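Local coordinates for protein mitomycin biosynthesis 6-O-methyltransferase (Streptomyces lavendulae, PDB 3GWZ) that transfers the methyl group of S-adenosyl-L-methionine to the 6-hydroxyl of demethylated mitomycins A and B, forming the methoxyquinone of these antitumour compounds, at residues M297-L309 with G357-A369. Numbering follows the deposited sequence.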
HETATM    1  N   MSE A 297       4.297   6.540  44.307  1.00 22.49           N
HETATM    2  CA  MSE A 297       5.737   6.621  44.098  1.00 23.16           C
HETATM    3  C   MSE A 297       6.545   6.245  45.340  1.00 32.17           C
HETATM    4  O   MSE A 297       6.165   6.567  46.467  1.00 30.01           O
HETATM    5  CB  MSE A 297       6.134   8.018  43.618  1.00 23.45           C
HETATM    6  CG  MSE A 297       5.677   8.312  42.190  1.00 22.50           C
HETATM    7 SE   MSE A 297       5.955  10.157  41.662  0.65 23.10          SE
HETATM    8  CE  MSE A 297       7.896  10.142  41.615  1.00 17.68           C
ATOM      9  N   LYS A 298       7.660   5.557  45.117  1.00 25.39           N
ATOM     10  CA  LYS A 298       8.638   5.333  46.171  1.00 32.17           C
ATOM     11  C   LYS A 298       9.532   6.559  46.262  1.00 34.50           C
ATOM     12  O   LYS A 298       9.657   7.315  45.297  1.00 31.79           O
ATOM     13  CB  LYS A 298       9.489   4.097  45.863  1.00 37.90           C
ATOM     14  CG  LYS A 298       8.692   2.817  45.737  1.00 33.82           C
ATOM     15  CD  LYS A 298       9.592   1.635  45.417  1.00 35.65           C
ATOM     16  CE  LYS A 298      10.406   1.879  44.160  1.00 31.57           C
ATOM     17  NZ  LYS A 298      11.041   0.627  43.664  1.00 32.35           N
ATOM     18  N   PRO A 299      10.165   6.765  47.422  1.00 32.58           N
ATOM     19  CA  PRO A 299      11.042   7.929  47.580  1.00 29.73           C
ATOM     20  C   PRO A 299      12.043   8.057  46.433  1.00 31.33           C
ATOM     21  O   PRO A 299      12.403   9.167  46.047  1.00 30.35           O
ATOM     22  CB  PRO A 299      11.770   7.634  48.894  1.00 37.27           C
ATOM     23  CG  PRO A 299      10.787   6.817  49.673  1.00 42.72           C
ATOM     24  CD  PRO A 299      10.055   5.973  48.661  1.00 40.18           C
ATOM     25  N   ASP A 300      12.479   6.924  45.896  1.00 29.57           N
ATOM     26  CA  ASP A 300      13.482   6.907  44.837  1.00 30.02           C
ATOM     27  C   ASP A 300      12.852   6.896  43.434  1.00 28.90           C
ATOM     28  O   ASP A 300      13.554   6.964  42.429  1.00 25.24           O
ATOM     29  CB  ASP A 300      14.420   5.704  45.010  1.00 35.21           C
ATOM     30  CG  ASP A 300      13.681   4.427  45.423  1.00 52.18           C
ATOM     31  OD1 ASP A 300      12.933   4.454  46.429  1.00 50.58           O
ATOM     32  OD2 ASP A 300      13.865   3.383  44.755  1.00 56.62           O
ATOM     33  N   SER A 301      11.529   6.815  43.374  1.00 22.80           N
ATOM     34  CA  SER A 301      10.834   6.777  42.090  1.00 24.72           C
ATOM     35  C   SER A 301      10.991   8.084  41.326  1.00 25.14           C
ATOM     36  O   SER A 301      11.236   9.137  41.916  1.00 20.34           O
ATOM     37  CB  SER A 301       9.347   6.481  42.288  1.00 18.58           C
ATOM     38  OG  SER A 301       9.152   5.136  42.674  1.00 30.39           O
ATOM     39  N   ARG A 302      10.852   8.009  40.006  1.00 21.34           N
ATOM     40  CA  ARG A 302      10.840   9.206  39.183  1.00 19.31           C
ATOM     41  C   ARG A 302       9.585   9.241  38.312  1.00 21.69           C
ATOM     42  O   ARG A 302       9.091   8.200  37.878  1.00 16.31           O
ATOM     43  CB  ARG A 302      12.104   9.287  38.319  1.00 26.43           C
ATOM     44  CG  ARG A 302      13.390   9.565  39.104  1.00 28.20           C
ATOM     45  CD  ARG A 302      13.289  10.881  39.863  1.00 32.17           C
ATOM     46  NE  ARG A 302      14.535  11.248  40.533  1.00 37.44           N
ATOM     47  CZ  ARG A 302      14.785  11.045  41.823  1.00 37.84           C
ATOM     48  NH1 ARG A 302      13.879  10.462  42.600  1.00 28.09           N
ATOM     49  NH2 ARG A 302      15.950  11.423  42.337  1.00 39.48           N
ATOM     50  N   LEU A 303       9.059  10.442  38.088  1.00 18.48           N
ATOM     51  CA  LEU A 303       7.941  10.634  37.173  1.00 17.02           C
ATOM     52  C   LEU A 303       8.422  11.475  36.005  1.00 17.21           C
ATOM     53  O   LEU A 303       9.069  12.510  36.210  1.00 15.41           O
ATOM     54  CB  LEU A 303       6.783  11.349  37.873  1.00 15.13           C
ATOM     55  CG  LEU A 303       5.676  11.913  36.973  1.00 17.70           C
ATOM     56  CD1 LEU A 303       4.989  10.799  36.200  1.00 14.99           C
ATOM     57  CD2 LEU A 303       4.654  12.681  37.807  1.00 17.72           C
ATOM     58  N   LEU A 304       8.138  11.016  34.788  1.00 12.64           N
ATOM     59  CA  LEU A 304       8.438  11.792  33.593  1.00 17.06           C
ATOM     60  C   LEU A 304       7.151  12.325  32.979  1.00 18.61           C
ATOM     61  O   LEU A 304       6.395  11.583  32.358  1.00 13.60           O
ATOM     62  CB  LEU A 304       9.170  10.949  32.545  1.00 13.76           C
ATOM     63  CG  LEU A 304      10.417  10.190  33.007  1.00 18.73           C
ATOM     64  CD1 LEU A 304      11.076   9.501  31.812  1.00 19.38           C
ATOM     65  CD2 LEU A 304      11.396  11.127  33.708  1.00 18.20           C
ATOM     66  N   VAL A 305       6.902  13.615  33.157  1.00 15.35           N
ATOM     67  CA  VAL A 305       5.822  14.252  32.446  1.00 12.51           C
ATOM     68  C   VAL A 305       6.365  14.631  31.070  1.00 16.65           C
ATOM     69  O   VAL A 305       7.294  15.418  30.954  1.00 13.50           O
ATOM     70  CB  VAL A 305       5.292  15.491  33.193  1.00 14.29           C
ATOM     71  CG1 VAL A 305       4.344  16.273  32.285  1.00 16.56           C
ATOM     72  CG2 VAL A 305       4.569  15.061  34.458  1.00 17.17           C
ATOM     73  N   ILE A 306       5.806  14.031  30.027  1.00 14.64           N
ATOM     74  CA  ILE A 306       6.298  14.256  28.676  1.00 13.28           C
ATOM     75  C   ILE A 306       5.227  14.989  27.884  1.00 15.97           C
ATOM     76  O   ILE A 306       4.192  14.422  27.547  1.00 14.98           O
ATOM     77  CB  ILE A 306       6.679  12.921  28.009  1.00 11.38           C
ATOM     78  CG1 ILE A 306       7.707  12.193  28.889  1.00 16.03           C
ATOM     79  CG2 ILE A 306       7.227  13.151  26.603  1.00 11.90           C
ATOM     80  CD1 ILE A 306       7.953  10.746  28.500  1.00 15.98           C
ATOM     81  N   ASP A 307       5.450  16.267  27.620  1.00 16.15           N
ATOM     82  CA  ASP A 307       4.392  17.037  26.974  1.00 16.35           C
ATOM     83  C   ASP A 307       4.930  18.244  26.225  1.00 20.19           C
ATOM     84  O   ASP A 307       6.135  18.514  26.228  1.00 16.78           O
ATOM     85  CB  ASP A 307       3.312  17.444  27.991  1.00 14.92           C
ATOM     86  CG  ASP A 307       1.898  17.096  27.518  1.00 21.22           C
ATOM     87  OD1 ASP A 307       1.631  17.222  26.302  1.00 22.11           O
ATOM     88  OD2 ASP A 307       1.053  16.695  28.357  1.00 18.63           O
ATOM     89  N   ASN A 308       4.026  18.940  25.546  1.00 16.31           N
ATOM     90  CA  ASN A 308       4.372  20.152  24.835  1.00 18.51           C
ATOM     91  C   ASN A 308       4.504  21.263  25.868  1.00 20.41           C
ATOM     92  O   ASN A 308       3.579  21.500  26.639  1.00 28.21           O
ATOM     93  CB  ASN A 308       3.286  20.475  23.803  1.00 17.18           C
ATOM     94  CG  ASN A 308       3.008  19.304  22.858  1.00 16.51           C
ATOM     95  OD1 ASN A 308       3.932  18.653  22.379  1.00 18.78           O
ATOM     96  ND2 ASN A 308       1.732  19.032  22.597  1.00 13.62           N
ATOM     97  N   LEU A 309       5.655  21.919  25.917  1.00 16.57           N
ATOM     98  CA  LEU A 309       5.825  23.020  26.858  1.00 20.76           C
ATOM     99  C   LEU A 309       5.807  24.364  26.152  1.00 21.64           C
ATOM    100  O   LEU A 309       6.459  24.543  25.127  1.00 22.56           O
ATOM    101  CB  LEU A 309       7.113  22.872  27.677  1.00 21.93           C
ATOM    102  CG  LEU A 309       6.915  22.241  29.062  1.00 26.29           C
ATOM    103  CD1 LEU A 309       6.244  20.896  28.932  1.00 26.02           C
ATOM    104  CD2 LEU A 309       8.232  22.112  29.797  1.00 31.09           C
ATOM    105  N   GLY A 357      13.663  15.618  20.901  1.00 39.61           N
ATOM    106  CA  GLY A 357      13.440  15.822  19.482  1.00 43.20           C
ATOM    107  C   GLY A 357      12.987  17.234  19.164  1.00 41.66           C
ATOM    108  O   GLY A 357      12.997  18.108  20.030  1.00 41.63           O
ATOM    109  N   ALA A 358      12.588  17.454  17.916  1.00 38.19           N
ATOM    110  CA  ALA A 358      12.127  18.767  17.480  1.00 48.20           C
ATOM    111  C   ALA A 358      10.744  19.080  18.041  1.00 46.39           C
ATOM    112  O   ALA A 358      10.038  18.189  18.513  1.00 57.90           O
ATOM    113  CB  ALA A 358      12.117  18.848  15.962  1.00 53.73           C
ATOM    114  N   GLY A 359      10.362  20.352  17.985  1.00 52.00           N
ATOM    115  CA  GLY A 359       9.069  20.783  18.483  1.00 30.00           C
ATOM    116  C   GLY A 359       9.140  21.309  19.903  1.00 29.39           C
ATOM    117  O   GLY A 359      10.215  21.653  20.395  1.00 31.66           O
ATOM    118  N   PRO A 360       7.989  21.371  20.564  1.00 27.62           N
ATOM    119  CA  PRO A 360       7.918  21.859  21.940  1.00 25.31           C
ATOM    120  C   PRO A 360       7.970  20.736  22.972  1.00 18.19           C
ATOM    121  O   PRO A 360       7.907  21.019  24.160  1.00 20.33           O
ATOM    122  CB  PRO A 360       6.537  22.518  22.007  1.00 24.69           C
ATOM    123  CG  PRO A 360       5.820  22.128  20.738  1.00 27.41           C
ATOM    124  CD  PRO A 360       6.651  21.146  19.999  1.00 22.47           C
ATOM    125  N   VAL A 361       8.064  19.486  22.539  1.00 20.93           N
ATOM    126  CA  VAL A 361       8.014  18.394  23.505  1.00 19.14           C
ATOM    127  C   VAL A 361       9.236  18.404  24.408  1.00 22.31           C
ATOM    128  O   VAL A 361      10.364  18.505  23.933  1.00 24.52           O
ATOM    129  CB  VAL A 361       7.943  17.018  22.835  1.00 24.83           C
ATOM    130  CG1 VAL A 361       7.875  15.931  23.912  1.00 22.89           C
ATOM    131  CG2 VAL A 361       6.742  16.934  21.911  1.00 20.73           C
ATOM    132  N   ARG A 362       9.014  18.291  25.711  1.00 17.60           N
ATOM    133  CA  ARG A 362      10.124  18.158  26.650  1.00 18.64           C
ATOM    134  C   ARG A 362       9.837  17.037  27.631  1.00 22.92           C
ATOM    135  O   ARG A 362       8.683  16.655  27.822  1.00 17.84           O
ATOM    136  CB  ARG A 362      10.383  19.472  27.402  1.00 25.02           C
ATOM    137  CG  ARG A 362      11.071  20.539  26.551  1.00 30.74           C
ATOM    138  CD  ARG A 362      11.579  21.712  27.380  1.00 35.03           C
ATOM    139  NE  ARG A 362      12.800  21.405  28.127  1.00 38.23           N
ATOM    140  CZ  ARG A 362      14.027  21.447  27.609  1.00 37.75           C
ATOM    141  NH1 ARG A 362      14.205  21.763  26.335  1.00 38.75           N
ATOM    142  NH2 ARG A 362      15.080  21.164  28.362  1.00 41.01           N
ATOM    143  N   ILE A 363      10.893  16.506  28.241  1.00 16.88           N
ATOM    144  CA  ILE A 363      10.747  15.513  29.290  1.00 17.40           C
ATOM    145  C   ILE A 363      10.991  16.216  30.615  1.00 21.46           C
ATOM    146  O   ILE A 363      12.083  16.718  30.851  1.00 25.03           O
ATOM    147  CB  ILE A 363      11.779  14.370  29.141  1.00 18.73           C
ATOM    148  CG1 ILE A 363      11.555  13.610  27.838  1.00 20.02           C
ATOM    149  CG2 ILE A 363      11.697  13.408  30.334  1.00 21.65           C
ATOM    150  CD1 ILE A 363      12.774  12.827  27.373  1.00 24.17           C
ATOM    151  N   VAL A 364       9.976  16.278  31.471  1.00 16.27           N
ATOM    152  CA  VAL A 364      10.159  16.877  32.778  1.00 15.18           C
ATOM    153  C   VAL A 364      10.311  15.771  33.817  1.00 20.37           C
ATOM    154  O   VAL A 364       9.363  15.043  34.102  1.00 16.38           O
ATOM    155  CB  VAL A 364       8.997  17.809  33.141  1.00 21.30           C
ATOM    156  CG1 VAL A 364       9.274  18.515  34.465  1.00 21.97           C
ATOM    157  CG2 VAL A 364       8.791  18.837  32.033  1.00 24.56           C
ATOM    158  N   GLU A 365      11.521  15.629  34.357  1.00 18.57           N
ATOM    159  CA  GLU A 365      11.791  14.603  35.354  1.00 18.31           C
ATOM    160  C   GLU A 365      11.442  15.117  36.744  1.00 18.80           C
ATOM    161  O   GLU A 365      11.905  16.181  37.155  1.00 19.73           O
ATOM    162  CB  GLU A 365      13.257  14.168  35.316  1.00 22.74           C
ATOM    163  CG  GLU A 365      13.592  13.127  36.389  1.00 22.26           C
ATOM    164  CD  GLU A 365      15.068  12.777  36.431  1.00 33.12           C
ATOM    165  OE1 GLU A 365      15.900  13.695  36.285  1.00 38.06           O
ATOM    166  OE2 GLU A 365      15.395  11.586  36.615  1.00 34.19           O
ATOM    167  N   ILE A 366      10.646  14.335  37.466  1.00 15.71           N
ATOM    168  CA  ILE A 366      10.007  14.782  38.697  1.00 16.44           C
ATOM    169  C   ILE A 366      10.192  13.759  39.826  1.00 20.81           C
ATOM    170  O   ILE A 366      10.182  12.547  39.591  1.00 19.94           O
ATOM    171  CB  ILE A 366       8.497  15.035  38.439  1.00 20.28           C
ATOM    172  CG1 ILE A 366       8.316  16.208  37.472  1.00 16.76           C
ATOM    173  CG2 ILE A 366       7.737  15.264  39.732  1.00 22.25           C
ATOM    174  CD1 ILE A 366       7.109  16.067  36.562  1.00 16.04           C
ATOM    175  N   ARG A 367      10.373  14.246  41.050  1.00 17.96           N
ATOM    176  CA  ARG A 367      10.489  13.359  42.205  1.00 17.53           C
ATOM    177  C   ARG A 367       9.561  13.829  43.308  1.00 20.46           C
ATOM    178  O   ARG A 367       9.013  14.929  43.234  1.00 26.20           O
ATOM    179  CB  ARG A 367      11.928  13.324  42.723  1.00 25.61           C
ATOM    180  CG  ARG A 367      12.444  14.675  43.198  1.00 27.55           C
ATOM    181  CD  ARG A 367      13.814  14.552  43.855  1.00 40.27           C
ATOM    182  NE  ARG A 367      14.309  15.847  44.310  1.00 40.97           N
ATOM    183  CZ  ARG A 367      14.087  16.350  45.520  1.00 47.20           C
ATOM    184  NH1 ARG A 367      13.381  15.662  46.408  1.00 46.33           N
ATOM    185  NH2 ARG A 367      14.577  17.541  45.844  1.00 47.86           N
ATOM    186  N   ARG A 368       9.379  13.001  44.331  1.00 23.97           N
ATOM    187  CA  ARG A 368       8.562  13.402  45.467  1.00 28.21           C
ATOM    188  C   ARG A 368       9.273  14.484  46.266  1.00 31.15           C
ATOM    189  O   ARG A 368      10.494  14.468  46.401  1.00 30.84           O
ATOM    190  CB  ARG A 368       8.231  12.210  46.361  1.00 33.09           C
ATOM    191  CG  ARG A 368       7.175  11.285  45.787  1.00 35.90           C
ATOM    192  CD  ARG A 368       7.040  10.040  46.636  1.00 39.54           C
ATOM    193  NE  ARG A 368       6.691  10.377  48.011  1.00 42.25           N
ATOM    194  CZ  ARG A 368       6.922   9.587  49.054  1.00 52.90           C
ATOM    195  NH1 ARG A 368       7.512   8.409  48.881  1.00 44.40           N
ATOM    196  NH2 ARG A 368       6.569   9.980  50.272  1.00 52.08           N
ATOM    197  N   ALA A 369       8.496  15.432  46.782  1.00 29.16           N
ATOM    198  CA  ALA A 369       9.035  16.545  47.547  1.00 31.49           C
ATOM    199  C   ALA A 369       9.509  16.069  48.916  1.00 40.38           C
ATOM    200  O   ALA A 369       8.922  15.151  49.495  1.00 43.13           O
ATOM    201  CB  ALA A 369       7.980  17.630  47.698  1.00 27.21           C
TER
HETATM  202  O   HOH W   1      10.550  10.414  44.212  1.00 26.25           O
HETATM  203  O   HOH W   2       9.313  23.585  24.725  1.00 37.76           O
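With CG1 of Ile-366 beside its own backbone N and anti to its carbonyl carbon (chi1 -66°), and CG2 of Val-305 set likewise on the facing strand, Ile-366 CD1 meets Val-305 CG2 at 3.4 Å, a tight carbon-carbon contact. The strands, 302-308 and 361-368, form the antiparallel part of the Rossmann-like sheet of a class I methyltransferase, where the last strand slots in between 302-308 and 348-355. Paired backbone bonds link Leu-303 with Ile-366, Val-305 with Val-364 and Asp-307 with Arg-362; Leu-309 N continues the ladder to Pro-360 O. Branched aliphatic residues suit both faces: opposite the face of Leu-303, Val-305, Val-364 and Ile-366, Ile-306 CG2 meets Val-361 CG1 at 3.9 Å, and helix 173-197 packs over Ile-306, Val-361 and Ile-363. Leu-304 CD2 lies against the aliphatic part of Glu-365, whose buried carboxylate is salt-bridged to Arg-352 and hydrogen-bonded to Tyr-198 OH. At the substrate end, Asp-307 OD1 hydrogen-bonds His-276 ND1, and Asn-308, a substrate-binding residue, donates its ND2 to Glu-333 while its OD1 touches Val-361 CG2. At the far end Arg-302 lays one guanidinium face over Arg-367 CB, and its NH1 bonds Ser-301 O at 3.0 Å.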